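Local structure of N-(5'-phosphoribosyl)anthranilate isomerase (Jonesia denitrificans, 4WUI) at residues A[102-108]-A[122-128]. The protein probably catalyses the isomerisation of N-(5-phosphoribosyl)anthranilate to 1-(2-carboxyphenylamino)-1-deoxyribulose 5-phosphate, the third step of tryptophan synthesis from chorismate. Where two conformers were deposited one is given. Numbering follows the deposited sequence.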
ATOM      1  N   ARG A 102      -5.895   7.567 -11.376  1.00  9.15           N
ATOM      2  CA  ARG A 102      -5.742   7.305  -9.938  1.00  8.56           C
ATOM      3  C   ARG A 102      -4.276   7.191  -9.605  1.00  8.28           C
ATOM      4  O   ARG A 102      -3.628   6.229  -9.989  1.00  8.54           O
ATOM      5  CB  ARG A 102      -6.477   6.031  -9.536  1.00  8.62           C
ATOM      6  CG  ARG A 102      -7.949   5.988  -9.923  1.00  9.32           C
ATOM      7  CD  ARG A 102      -8.646   4.740  -9.424  1.00  9.26           C
ATOM      8  NE  ARG A 102      -8.712   4.745  -7.980  1.00  9.15           N
ATOM      9  CZ  ARG A 102      -9.056   3.691  -7.265  1.00  9.60           C
ATOM     10  NH1 ARG A 102      -9.444   2.561  -7.851  1.00 10.33           N
ATOM     11  NH2 ARG A 102      -9.001   3.746  -5.951  1.00 10.27           N
ATOM     12  N   VAL A 103      -3.747   8.221  -8.938  1.00  8.15           N
ATOM     13  CA  VAL A 103      -2.339   8.293  -8.545  1.00  8.26           C
ATOM     14  C   VAL A 103      -2.241   8.428  -7.041  1.00  7.94           C
ATOM     15  O   VAL A 103      -2.935   9.260  -6.442  1.00  8.75           O
ATOM     16  CB  VAL A 103      -1.602   9.430  -9.273  1.00  8.70           C
ATOM     17  CG1 VAL A 103      -0.173   9.582  -8.770  1.00  9.86           C
ATOM     18  CG2 VAL A 103      -1.654   9.200 -10.794  1.00  9.34           C
ATOM     19  N   TRP A 104      -1.405   7.601  -6.427  1.00  7.87           N
ATOM     20  CA  TRP A 104      -1.137   7.645  -4.994  1.00  7.97           C
ATOM     21  C   TRP A 104       0.293   8.133  -4.780  1.00  8.78           C
ATOM     22  O   TRP A 104       1.204   7.725  -5.484  1.00  9.13           O
ATOM     23  CB  TRP A 104      -1.352   6.292  -4.341  1.00  8.35           C
ATOM     24  CG  TRP A 104      -2.755   5.788  -4.366  1.00  8.11           C
ATOM     25  CD1 TRP A 104      -3.858   6.397  -4.855  1.00  8.47           C
ATOM     26  CD2 TRP A 104      -3.193   4.558  -3.813  1.00  8.64           C
ATOM     27  NE1 TRP A 104      -4.960   5.619  -4.666  1.00  8.82           N
ATOM     28  CE2 TRP A 104      -4.586   4.480  -4.013  1.00  9.04           C
ATOM     29  CE3 TRP A 104      -2.532   3.501  -3.194  1.00  9.55           C
ATOM     30  CZ2 TRP A 104      -5.330   3.364  -3.634  1.00 10.38           C
ATOM     31  CZ3 TRP A 104      -3.284   2.411  -2.802  1.00 10.70           C
ATOM     32  CH2 TRP A 104      -4.651   2.338  -3.036  1.00 11.03           C
ATOM     33  N   ARG A 105       0.443   9.021  -3.803  1.00 10.43           N
ATOM     34  CA  ARG A 105       1.696   9.613  -3.377  1.00 11.75           C
ATOM     35  C   ARG A 105       2.114   8.863  -2.087  1.00 12.53           C
ATOM     36  O   ARG A 105       1.401   8.857  -1.119  1.00 12.79           O
ATOM     37  CB  ARG A 105       1.518  11.173  -3.169  1.00 12.40           C
ATOM     38  CG  ARG A 105       2.756  11.909  -2.675  1.00 13.15           C
ATOM     39  CD  ARG A 105       2.686  13.402  -2.820  1.00 14.47           C
ATOM     40  NE  ARG A 105       1.673  14.043  -1.999  1.00 14.91           N
ATOM     41  CZ  ARG A 105       1.872  14.616  -0.818  1.00 15.37           C
ATOM     42  NH1 ARG A 105       3.029  14.554  -0.208  1.00 16.15           N
ATOM     43  NH2 ARG A 105       0.850  15.180  -0.213  1.00 16.08           N
ATOM     44  N   ALA A 106       3.227   8.158  -2.070  1.00 16.16           N
ATOM     45  CA  ALA A 106       3.762   7.572  -0.864  1.00 18.84           C
ATOM     46  C   ALA A 106       4.900   8.437  -0.309  1.00 20.60           C
ATOM     47  O   ALA A 106       5.666   9.033  -1.073  1.00 22.78           O
ATOM     48  CB  ALA A 106       4.262   6.134  -1.121  1.00 20.33           C
ATOM     49  N   THR A 107       5.000   8.514   1.022  1.00 21.07           N
ATOM     50  CA  THR A 107       6.070   9.240   1.686  1.00 23.72           C
ATOM     51  C   THR A 107       6.302   8.671   3.067  1.00 23.26           C
ATOM     52  O   THR A 107       5.617   7.768   3.518  1.00 23.08           O
ATOM     53  CB  THR A 107       5.741  10.736   1.812  1.00 26.41           C
ATOM     54  OG1 THR A 107       6.905  11.460   2.237  1.00 27.91           O
ATOM     55  CG2 THR A 107       4.578  10.994   2.758  1.00 27.58           C
ATOM     56  N   SER A 108       7.283   9.198   3.764  1.00 24.21           N
ATOM     57  CA  SER A 108       7.503   8.700   5.102  1.00 25.58           C
ATOM     58  C   SER A 108       7.658   9.845   6.031  1.00 25.73           C
ATOM     59  O   SER A 108       7.967  10.939   5.618  1.00 25.38           O
ATOM     60  CB  SER A 108       8.724   7.840   5.127  1.00 26.85           C
ATOM     61  OG  SER A 108       9.800   8.659   4.786  1.00 27.97           O
ATOM     62  N   GLU A 122      -2.665  13.894  -6.223  1.00 10.35           N
ATOM     63  CA  GLU A 122      -2.892  12.505  -5.840  1.00 10.04           C
ATOM     64  C   GLU A 122      -4.282  12.320  -5.228  1.00  9.64           C
ATOM     65  O   GLU A 122      -4.851  13.202  -4.589  1.00 10.64           O
ATOM     66  CB  GLU A 122      -1.823  12.044  -4.882  1.00 10.83           C
ATOM     67  CG  GLU A 122      -1.907  12.604  -3.499  1.00 10.65           C
ATOM     68  CD  GLU A 122      -1.308  13.987  -3.295  1.00 10.84           C
ATOM     69  OE1 GLU A 122      -0.877  14.686  -4.240  1.00 11.70           O
ATOM     70  OE2 GLU A 122      -1.270  14.401  -2.103  1.00 11.65           O
ATOM     71  N   GLU A 123      -4.807  11.119  -5.414  1.00  9.43           N
ATOM     72  CA  GLU A 123      -6.040  10.661  -4.828  1.00 10.39           C
ATOM     73  C   GLU A 123      -5.909  10.336  -3.341  1.00  9.73           C
ATOM     74  O   GLU A 123      -6.866  10.447  -2.573  1.00 10.79           O
ATOM     75  CB  GLU A 123      -6.400   9.342  -5.578  1.00 12.26           C
ATOM     76  CG  GLU A 123      -7.613   8.628  -5.105  1.00 13.24           C
ATOM     77  CD  GLU A 123      -7.806   7.386  -5.948  1.00 12.00           C
ATOM     78  OE1 GLU A 123      -8.253   7.525  -7.089  1.00 12.71           O
ATOM     79  OE2 GLU A 123      -7.551   6.266  -5.475  1.00 12.64           O
ATOM     80  N   LEU A 124      -4.732   9.857  -2.963  1.00  9.19           N
ATOM     81  CA  LEU A 124      -4.493   9.273  -1.657  1.00  9.49           C
ATOM     82  C   LEU A 124      -3.013   9.409  -1.351  1.00  8.78           C
ATOM     83  O   LEU A 124      -2.174   9.359  -2.261  1.00  9.09           O
ATOM     84  CB  LEU A 124      -4.943   7.815  -1.707  1.00 10.08           C
ATOM     85  CG  LEU A 124      -4.655   6.949  -0.479  1.00 10.02           C
ATOM     86  CD1 LEU A 124      -5.726   5.894  -0.330  1.00 10.33           C
ATOM     87  CD2 LEU A 124      -3.266   6.303  -0.534  1.00  9.43           C
ATOM     88  N   LEU A 125      -2.707   9.567  -0.071  1.00  9.05           N
ATOM     89  CA  LEU A 125      -1.357   9.619   0.448  1.00  9.44           C
ATOM     90  C   LEU A 125      -1.075   8.381   1.318  1.00  8.77           C
ATOM     91  O   LEU A 125      -1.874   8.061   2.200  1.00  9.43           O
ATOM     92  CB  LEU A 125      -1.237  10.870   1.313  1.00 11.82           C
ATOM     93  CG  LEU A 125       0.081  11.231   1.925  1.00 13.90           C
ATOM     94  CD1 LEU A 125       1.126  11.457   0.885  1.00 15.19           C
ATOM     95  CD2 LEU A 125      -0.100  12.503   2.746  1.00 16.24           C
ATOM     96  N   LEU A 126       0.035   7.701   1.060  0.66  9.28           N
ATOM     97  CA  LEU A 126       0.458   6.585   1.880  0.66 10.39           C
ATOM     98  C   LEU A 126       1.592   7.132   2.751  0.66 10.25           C
ATOM     99  O   LEU A 126       2.594   7.645   2.224  0.66 11.51           O
ATOM    100  CB  LEU A 126       0.849   5.417   0.992  0.66 12.71           C
ATOM    101  CG  LEU A 126       1.273   4.170   1.746  0.66 14.77           C
ATOM    102  CD1 LEU A 126       1.049   2.974   0.857  0.66 15.26           C
ATOM    103  CD2 LEU A 126       2.727   4.256   2.109  0.66 15.80           C
ATOM    104  N   LEU A 127       1.408   7.060   4.071  0.66  9.66           N
ATOM    105  CA  LEU A 127       2.359   7.590   5.034  0.66  9.79           C
ATOM    106  C   LEU A 127       3.009   6.441   5.780  0.66 10.38           C
ATOM    107  O   LEU A 127       2.326   5.702   6.500  0.66 10.44           O
ATOM    108  CB  LEU A 127       1.647   8.504   6.012  0.66 10.85           C
ATOM    109  CG  LEU A 127       2.497   9.184   7.062  0.66 12.77           C
ATOM    110  CD1 LEU A 127       3.578  10.009   6.398  0.66 13.95           C
ATOM    111  CD2 LEU A 127       1.576  10.047   7.959  0.66 13.53           C
ATOM    112  N   ASP A 128       4.322   6.310   5.629  0.66 12.06           N
ATOM    113  CA  ASP A 128       5.058   5.207   6.259  0.66 14.28           C
ATOM    114  C   ASP A 128       5.784   5.715   7.484  0.66 14.13           C
ATOM    115  O   ASP A 128       6.601   6.667   7.420  0.66 15.31           O
ATOM    116  CB  ASP A 128       6.047   4.591   5.270  0.66 16.76           C
ATOM    117  CG  ASP A 128       6.666   3.278   5.752  0.66 19.07           C
ATOM    118  OD1 ASP A 128       5.953   2.459   6.350  0.66 19.07           O
ATOM    119  OD2 ASP A 128       7.863   3.049   5.490  0.66 21.43           O
TER
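Strands 103-108 and 124-128 are the fifth and sixth of the TIM barrel and run in parallel. Within the pair, Arg105 and Thr107 each use both N and O; before them, Val103 O accepts from Glu123 N (2.8 Å). Arg105 N donates to Leu124 O (3.1 Å), and Arg105 O accepts from Leu126 N (2.8 Å). Thr107 N bonds Leu126 O (2.8 Å), and Thr107 O accepts from Asp128 N (2.9 Å). Trp104 and Ala106 turn their backbone bonds to strand 81-84 instead.

Two glutamates take up side-chain donors. The Glu123 carboxylate forms a salt bridge with Arg102: NE reaches OE1 (3.0 Å) and NH2 reaches OE2 (2.9 Å). Glu123 OE2 also accepts a hydrogen bond from Trp104 NE1 (2.8 Å), almost in line. Leu124 CB covers the five-membered ring of Trp104 in a CH-pi contact. Toward the helices, Arg105 NE and NH2 both bond Glu122 OE2 (3.0 and 2.9 Å), while Leu125 CD1 lies over the guanidinium. Arg102 NH1 has a second salt bridge to Asp57, Arg105 NH1 donates to Asn114 O, and Glu122 OE1 accepts from Tyr120 N.

At the C-terminal end, where TIM barrels carry their active site, Asp128 OD1 is hydrogen-bonded to citric acid, probably from the crystallisation liquor. Glu122 and Glu123 thus take up donors of Arg102, Trp104 and Arg105, and regular parallel backbone bonding continues to Asp128.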